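PDB 2ABW: Pdx2 protein, which hydrolyses glutamine to glutamate and ammonia as the glutaminase subunit of the malaria parasite's PLP synthase, the ammonia being channelled to Pdx1 for vitamin B6 synthesis. Local coordinates for residues L135-D140 against K167-F172; D147-C152 against E198-T203; G7-Q12 against I33-V38. All blocks are in the same frame, centred on the assembly; numbering follows the deposited sequence.

Contact 1: residues L135-D140 against K167-F172. With PG4 (tetraethylene glycol), chain C.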
# COMPACT_ATOMS: atom_id res chain seq x y z
N LEU A 135 16.37 2.75 5.88
CA LEU A 135 15.37 3.83 5.68
C LEU A 135 15.60 5.01 6.57
O LEU A 135 15.97 4.83 7.77
CB LEU A 135 13.99 3.24 6.01
CG LEU A 135 13.47 2.11 5.09
CD1 LEU A 135 12.07 1.59 5.68
CD2 LEU A 135 13.34 2.60 3.63
N ASN A 136 15.44 6.20 6.01
CA ASN A 136 15.35 7.45 6.76
C ASN A 136 13.87 7.72 6.91
O ASN A 136 13.22 8.01 5.92
CB ASN A 136 16.01 8.55 5.98
CG ASN A 136 15.75 9.86 6.54
OD1 ASN A 136 15.90 10.03 7.74
ND2 ASN A 136 15.52 10.84 5.70
N ILE A 137 13.33 7.53 8.12
CA ILE A 137 11.93 7.63 8.30
C ILE A 137 11.53 8.93 9.02
O ILE A 137 12.07 9.24 10.09
CB ILE A 137 11.37 6.43 9.06
CG1 ILE A 137 11.72 5.08 8.36
CG2 ILE A 137 9.86 6.60 9.22
CD1 ILE A 137 11.24 3.78 9.04
N ILE A 138 10.70 9.69 8.39
CA ILE A 138 10.29 10.98 8.86
C ILE A 138 8.99 10.85 9.57
O ILE A 138 7.91 10.95 9.01
CB ILE A 138 10.16 11.99 7.74
CG1 ILE A 138 11.50 12.10 6.98
CG2 ILE A 138 9.74 13.39 8.31
CD1 ILE A 138 11.57 11.16 5.82
N SER A 139 9.13 10.47 10.86
CA SER A 139 7.94 10.12 11.69
C SER A 139 8.31 10.20 13.14
O SER A 139 9.47 10.06 13.48
CB SER A 139 7.48 8.69 11.39
OG SER A 139 6.29 8.31 12.10
N ASP A 140 7.29 10.42 13.98
CA ASP A 140 7.44 10.38 15.44
C ASP A 140 6.78 9.06 15.95
O ASP A 140 6.75 8.82 17.16
CB ASP A 140 6.75 11.51 16.10
CG ASP A 140 7.20 12.83 15.63
OD1 ASP A 140 8.43 13.01 15.51
OD2 ASP A 140 6.31 13.70 15.42
N LYS A 167 2.90 13.48 2.21
CA LYS A 167 4.02 13.44 3.10
C LYS A 167 5.00 12.31 2.72
O LYS A 167 4.61 11.17 2.45
CB LYS A 167 3.51 13.24 4.50
CG LYS A 167 2.44 14.32 4.91
CD LYS A 167 2.71 15.79 4.48
CE LYS A 167 1.41 16.67 4.62
NZ LYS A 167 1.73 18.16 4.49
N VAL A 168 6.25 12.64 2.55
CA VAL A 168 7.27 11.68 2.30
C VAL A 168 7.61 11.09 3.65
O VAL A 168 8.12 11.81 4.60
CB VAL A 168 8.53 12.28 1.61
CG1 VAL A 168 9.68 11.24 1.59
CG2 VAL A 168 8.14 12.75 0.25
N LEU A 169 7.26 9.84 3.81
CA LEU A 169 7.40 9.16 5.08
C LEU A 169 8.77 8.51 5.24
O LEU A 169 9.31 8.36 6.33
CB LEU A 169 6.23 8.12 5.19
CG LEU A 169 6.25 7.30 6.42
CD1 LEU A 169 6.19 8.14 7.74
CD2 LEU A 169 5.13 6.26 6.35
N ALA A 170 9.34 7.96 4.14
CA ALA A 170 10.64 7.32 4.24
C ALA A 170 11.38 7.44 2.92
O ALA A 170 10.76 7.37 1.84
CB ALA A 170 10.48 5.85 4.56
N THR A 171 12.70 7.66 3.00
CA THR A 171 13.59 7.76 1.87
C THR A 171 14.80 6.89 2.16
O THR A 171 15.00 6.39 3.26
CB THR A 171 14.06 9.17 1.63
OG1 THR A 171 14.84 9.62 2.76
CG2 THR A 171 12.88 10.06 1.42
N PHE A 172 15.56 6.61 1.09
CA PHE A 172 16.82 5.89 1.24
C PHE A 172 17.80 6.31 0.23
O PHE A 172 17.45 6.92 -0.76
CB PHE A 172 16.63 4.37 1.14
CG PHE A 172 16.16 3.87 -0.23
CD1 PHE A 172 14.80 3.74 -0.49
CD2 PHE A 172 17.04 3.41 -1.15
CE1 PHE A 172 14.39 3.26 -1.70
CE2 PHE A 172 16.62 2.91 -2.33
CZ PHE A 172 15.32 2.83 -2.59
O1 PG4 C . 14.79 14.07 4.04
C1 PG4 C . 14.77 15.07 5.05
C2 PG4 C . 14.82 14.53 6.47
O2 PG4 C . 15.94 13.62 6.71
C3 PG4 C . 17.09 14.23 7.33
C4 PG4 C . 18.13 13.14 7.60
O3 PG4 C . 18.67 12.62 6.35
C5 PG4 C . 19.45 11.47 6.57
C6 PG4 C . 19.97 10.97 5.24
O4 PG4 C . 18.87 10.35 4.58
C7 PG4 C . 19.25 9.80 3.33
C8 PG4 C . 18.07 9.20 2.60
O5 PG4 C . 17.30 10.32 2.20
O HOH W 1 6.44 12.54 7.18
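Asn-136 lies alongside Thr-171, the two side chains pointing the same way from a hydrogen-bonded pair of the antiparallel strands 130-137 and 167-174. With CG anti to the backbone N (chi1 169°), the amide stands beside the Thr-171 side chain, and ND2 donates almost in its own plane to Thr-171 OG1 at 3.3 Å. The same ND2 donates to O2 of a tetraethylene glycol, probably picked up from the crystallisation liquor, while Thr-171 OG1 donates to its O5, so the glycol loops over this polar pair. Beneath them, Asn-136 N points at Thr-171 O over 2.8 Å and nearly straight (172°), and Thr-171 N returns the bond to Asn-136 O.

The face carrying Ile-137 and Ala-170 is apolar: Ile-137 CG1 rests 4.1 Å from Ala-170 CB, and Phe-205 of helix 204-219 packs on Ile-137. Leu-169 and Ala-170 form a classic beta bulge opposite Ala-184 of the next strand. Leu-169 starts away from 135-140, yet its CD1 swings back to 3.9 Å from Ser-139 CB. Beyond Ile-137, Ile-138 N bonds Leu-169 O from above the carbonyl plane, and one water donates both to Ile-138 O, at 2.8 Å, and to Val-168 O.

Contact 2: residues D147-C152 against E198-T203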
# COMPACT_ATOMS: atom_id res chain seq x y z
N ASP A 147 17.22 2.70 12.39
CA ASP A 147 17.89 1.76 11.51
C ASP A 147 17.03 0.63 11.00
O ASP A 147 17.50 -0.49 10.77
CB ASP A 147 19.22 1.30 12.02
CG ASP A 147 20.21 2.48 12.11
OD1 ASP A 147 20.40 3.22 11.11
OD2 ASP A 147 20.73 2.66 13.23
N LEU A 148 15.82 0.99 10.62
CA LEU A 148 15.01 -0.03 9.98
C LEU A 148 15.37 -0.18 8.54
O LEU A 148 15.93 0.73 7.94
CB LEU A 148 13.51 0.30 10.06
CG LEU A 148 12.89 0.17 11.46
CD1 LEU A 148 11.53 0.85 11.53
CD2 LEU A 148 12.75 -1.34 11.82
N THR A 149 15.02 -1.33 7.97
CA THR A 149 15.39 -1.70 6.63
C THR A 149 14.15 -2.00 5.79
O THR A 149 13.05 -2.18 6.31
CB THR A 149 16.26 -2.95 6.65
OG1 THR A 149 15.68 -3.90 7.55
CG2 THR A 149 17.62 -2.51 7.18
N ALA A 150 14.37 -1.98 4.48
CA ALA A 150 13.36 -2.32 3.52
C ALA A 150 13.95 -3.19 2.44
O ALA A 150 15.07 -2.98 1.98
CB ALA A 150 12.87 -1.03 2.84
N ALA A 151 13.15 -4.15 1.97
CA ALA A 151 13.55 -5.00 0.85
C ALA A 151 12.90 -4.55 -0.44
O ALA A 151 11.67 -4.64 -0.62
CB ALA A 151 13.15 -6.45 1.20
N CYS A 152 13.74 -4.02 -1.35
CA CYS A 152 13.24 -3.54 -2.62
C CYS A 152 13.51 -4.57 -3.68
O CYS A 152 14.65 -4.83 -3.93
CB CYS A 152 14.00 -2.29 -3.01
SG CYS A 152 13.50 -0.87 -2.01
N GLU A 198 6.59 -7.45 3.82
CA GLU A 198 6.39 -8.81 4.30
C GLU A 198 7.59 -9.69 4.21
O GLU A 198 7.57 -10.82 4.77
CB GLU A 198 5.19 -9.41 3.58
CG GLU A 198 5.47 -9.97 2.22
CD GLU A 198 5.80 -8.97 1.07
OE1 GLU A 198 5.93 -7.74 1.27
OE2 GLU A 198 5.96 -9.54 -0.06
N LEU A 199 8.65 -9.20 3.57
CA LEU A 199 9.85 -10.05 3.25
C LEU A 199 11.04 -9.78 4.22
O LEU A 199 12.07 -10.41 4.09
CB LEU A 199 10.26 -9.84 1.84
CG LEU A 199 9.38 -10.33 0.70
CD1 LEU A 199 10.11 -10.14 -0.66
CD2 LEU A 199 9.10 -11.73 1.07
N LEU A 200 10.87 -8.89 5.18
CA LEU A 200 11.85 -8.69 6.27
C LEU A 200 11.21 -9.04 7.59
O LEU A 200 10.00 -8.98 7.76
CB LEU A 200 12.40 -7.28 6.30
CG LEU A 200 13.15 -6.88 5.06
CD1 LEU A 200 13.57 -5.36 5.26
CD2 LEU A 200 14.41 -7.74 4.80
N PRO A 201 11.99 -9.52 8.55
CA PRO A 201 11.30 -9.99 9.74
C PRO A 201 10.52 -8.93 10.49
O PRO A 201 9.47 -9.26 11.03
CB PRO A 201 12.43 -10.62 10.58
CG PRO A 201 13.45 -11.07 9.52
CD PRO A 201 13.40 -9.91 8.50
N HIS A 202 11.01 -7.69 10.50
CA HIS A 202 10.37 -6.68 11.38
C HIS A 202 9.01 -6.32 10.84
O HIS A 202 8.72 -6.57 9.67
CB HIS A 202 11.17 -5.44 11.57
CG HIS A 202 11.19 -4.51 10.41
ND1 HIS A 202 12.25 -4.33 9.53
CD2 HIS A 202 10.26 -3.58 10.06
CE1 HIS A 202 11.91 -3.39 8.63
NE2 HIS A 202 10.71 -2.93 8.95
N THR A 203 8.20 -5.75 11.73
CA THR A 203 6.78 -5.51 11.44
C THR A 203 6.44 -4.00 11.54
O THR A 203 5.29 -3.65 11.82
CB THR A 203 5.84 -6.30 12.38
OG1 THR A 203 6.20 -6.04 13.73
CG2 THR A 203 5.92 -7.86 12.10
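Two leucines and a histidine carry this join between the edge strand 149-153 of the large mixed sheet and the loop that follows the catalytic His-196 of the glutaminase fold. The main aromatic contact is a CH-pi interaction: Leu-148 CD2 sits 3.6 Å from the centroid of the His-202 ring, only 3° off the ring normal. The methyl is thus centred over one face, with CG, ND1 and CD2 of the imidazole all nearly equally far from it. His-202 holds its ring there by placing CG between the backbone N and the carbonyl carbon (chi1 75°), the crowded position, while the backbone of Thr-149 lies at the ring's edge.

Apolar packing takes over further along. Leu-200, with CG anti to its carbonyl carbon (chi1 -62°), points its branched end at the strand. Its CG rests 3.9 Å from Ala-151 CB, and its CD1 packs against the backbone of Thr-149 and Ala-150, 3.5 Å from Ala-150 CA. The same Leu-200 CD1 comes to 3.4 Å from Thr-149 OG1.

The polar links run to neighbours of the two segments. Ala-151 shares a backbone hydrogen bond with His-196, tying the strand directly to the charge relay. The imidazole that serves the nucleophile Cys-87 would be oriented, and probably polarised, by the hydrogen bond between Glu-198 OE2 and His-196 ND1.

Contact 3: residues G7-Q12 against I33-V38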
# COMPACT_ATOMS: atom_id res chain seq x y z
N GLY A 7 -8.33 -5.89 6.19
CA GLY A 7 -8.42 -6.84 5.08
C GLY A 7 -7.19 -6.78 4.23
O GLY A 7 -6.47 -5.72 4.17
N VAL A 8 -6.88 -7.90 3.59
CA VAL A 8 -5.79 -7.99 2.59
C VAL A 8 -6.38 -8.45 1.29
O VAL A 8 -6.97 -9.51 1.20
CB VAL A 8 -4.64 -8.89 3.02
CG1 VAL A 8 -3.52 -8.96 1.93
CG2 VAL A 8 -4.01 -8.36 4.32
N LEU A 9 -6.29 -7.63 0.24
CA LEU A 9 -6.83 -8.01 -1.10
C LEU A 9 -6.12 -9.30 -1.50
O LEU A 9 -4.91 -9.42 -1.36
CB LEU A 9 -6.59 -6.84 -2.07
CG LEU A 9 -7.37 -7.10 -3.37
CD1 LEU A 9 -8.88 -6.87 -3.24
CD2 LEU A 9 -6.83 -6.17 -4.49
N SER A 10 -6.87 -10.31 -1.93
CA SER A 10 -6.27 -11.65 -2.10
C SER A 10 -6.45 -12.31 -3.45
O SER A 10 -5.95 -13.44 -3.68
CB SER A 10 -6.79 -12.55 -1.02
OG SER A 10 -8.16 -12.83 -1.19
N LEU A 11 -7.16 -11.61 -4.31
CA LEU A 11 -7.52 -12.15 -5.62
C LEU A 11 -6.32 -12.53 -6.47
O LEU A 11 -6.41 -13.49 -7.25
CB LEU A 11 -8.40 -11.12 -6.33
CG LEU A 11 -9.76 -10.89 -5.62
CD1 LEU A 11 -10.46 -9.70 -6.13
CD2 LEU A 11 -10.62 -12.12 -5.65
N GLN A 12 -5.22 -11.79 -6.35
CA GLN A 12 -4.06 -11.95 -7.16
C GLN A 12 -3.14 -13.05 -6.61
O GLN A 12 -2.12 -13.41 -7.24
CB GLN A 12 -3.32 -10.64 -7.21
CG GLN A 12 -2.67 -10.20 -5.88
CD GLN A 12 -3.58 -9.84 -4.68
OE1 GLN A 12 -4.74 -9.39 -4.79
NE2 GLN A 12 -2.98 -9.96 -3.50
N ILE A 33 -8.62 -10.39 7.51
CA ILE A 33 -9.41 -11.18 6.57
C ILE A 33 -8.93 -11.05 5.18
O ILE A 33 -8.34 -10.05 4.85
CB ILE A 33 -10.93 -10.82 6.64
CG1 ILE A 33 -11.24 -9.43 6.15
CG2 ILE A 33 -11.46 -10.97 8.07
CD1 ILE A 33 -12.73 -9.17 5.95
N GLN A 34 -9.16 -12.07 4.36
CA GLN A 34 -8.94 -11.93 2.96
C GLN A 34 -10.06 -11.07 2.44
O GLN A 34 -11.22 -11.15 2.90
CB GLN A 34 -9.00 -13.27 2.24
CG GLN A 34 -7.89 -14.21 2.48
CD GLN A 34 -8.08 -15.49 1.63
OE1 GLN A 34 -8.52 -15.41 0.47
NE2 GLN A 34 -7.75 -16.63 2.20
N VAL A 35 -9.77 -10.29 1.41
CA VAL A 35 -10.82 -9.53 0.69
C VAL A 35 -10.83 -9.96 -0.78
O VAL A 35 -9.84 -9.85 -1.49
CB VAL A 35 -10.60 -8.04 0.79
CG1 VAL A 35 -11.49 -7.25 -0.15
CG2 VAL A 35 -10.68 -7.64 2.30
N ARG A 36 -11.93 -10.52 -1.19
CA ARG A 36 -12.09 -11.07 -2.53
C ARG A 36 -13.29 -10.45 -3.23
O ARG A 36 -13.49 -10.68 -4.40
CB ARG A 36 -12.35 -12.56 -2.35
CG ARG A 36 -11.32 -13.33 -1.61
CD ARG A 36 -12.00 -14.57 -1.02
NE ARG A 36 -12.78 -14.18 0.19
CZ ARG A 36 -13.91 -14.73 0.59
NH1 ARG A 36 -14.51 -15.68 -0.12
NH2 ARG A 36 -14.49 -14.33 1.71
N ASN A 37 -14.10 -9.68 -2.49
CA ASN A 37 -15.34 -9.17 -3.04
C ASN A 37 -15.85 -8.02 -2.19
O ASN A 37 -15.25 -7.70 -1.15
CB ASN A 37 -16.36 -10.29 -3.13
CG ASN A 37 -16.62 -10.95 -1.83
OD1 ASN A 37 -16.93 -10.31 -0.88
ND2 ASN A 37 -16.57 -12.28 -1.80
N VAL A 38 -16.94 -7.39 -2.60
CA VAL A 38 -17.47 -6.22 -1.92
C VAL A 38 -18.03 -6.53 -0.52
O VAL A 38 -17.99 -5.68 0.37
CB VAL A 38 -18.50 -5.47 -2.77
CG1 VAL A 38 -17.92 -4.97 -4.08
CG2 VAL A 38 -19.70 -6.35 -3.07
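Backbone N-H and carbonyl O of Val-8 are both held in this parallel pairing of strands 4-9 and 30-35, which form a beta-alpha-beta unit with helix 16-23. Its N donates to Ile-33 O at 2.9 Å, nearly along the C=O axis. Its O takes the N-H of Val-35, which approaches from above the carbonyl plane. Just past the strand end, Ser-10 N continues the pattern with a bond of 3.0 Å, in the carbonyl plane, to Val-35 O. Ser-10 OG, set between its backbone N and carbonyl carbon (chi1 69°), donates to a lone pair of Gln-34 OE1 at 3.1 Å. Leu-9 O is met by Gln-12 NE2 at 2.9 Å, so that side chain bends back to the last strand carbonyl.

Gly-7 lets Val-35 CG2 approach its CA to 3.7 Å, and the Leu-9 and Val-35 side chains cross at about a right angle. Leu-11 lays CD2 against Arg-36 CB at 3.8 Å, while the guanidinium turns off to a salt bridge with Asp-40. Strand 30-35 is the sheet's outermost here; strand 46-49 bonds the other edge of 4-9, helix 54-60 packs on Leu-9, and helix 63-77 meets Leu-11 and Val-38.

Overall arrangement
All three contacts reach one mixed nine-stranded sheet. Contact 3 comes first along the chain and pairs strands at one margin; contacts 1 and 2 follow, their segments alternating, at the other margin, where strand 149-153 is outermost. Contacts 1 and 2, with centres 14 Å apart, touch directly: Leu-135 N lies 2.9 Å from Leu-148 O, a probable hydrogen bond, and Leu-135 CD2 packs on Ala-150 CB. Contact 3 lies on the opposite side of the chain's centre from contact 1, about 28 Å between centres, and about 23 Å from contact 2. The loop of contact 2, which follows strand 190-193, carries Glu-198 of the charge relay and packs against edge strand 149-153.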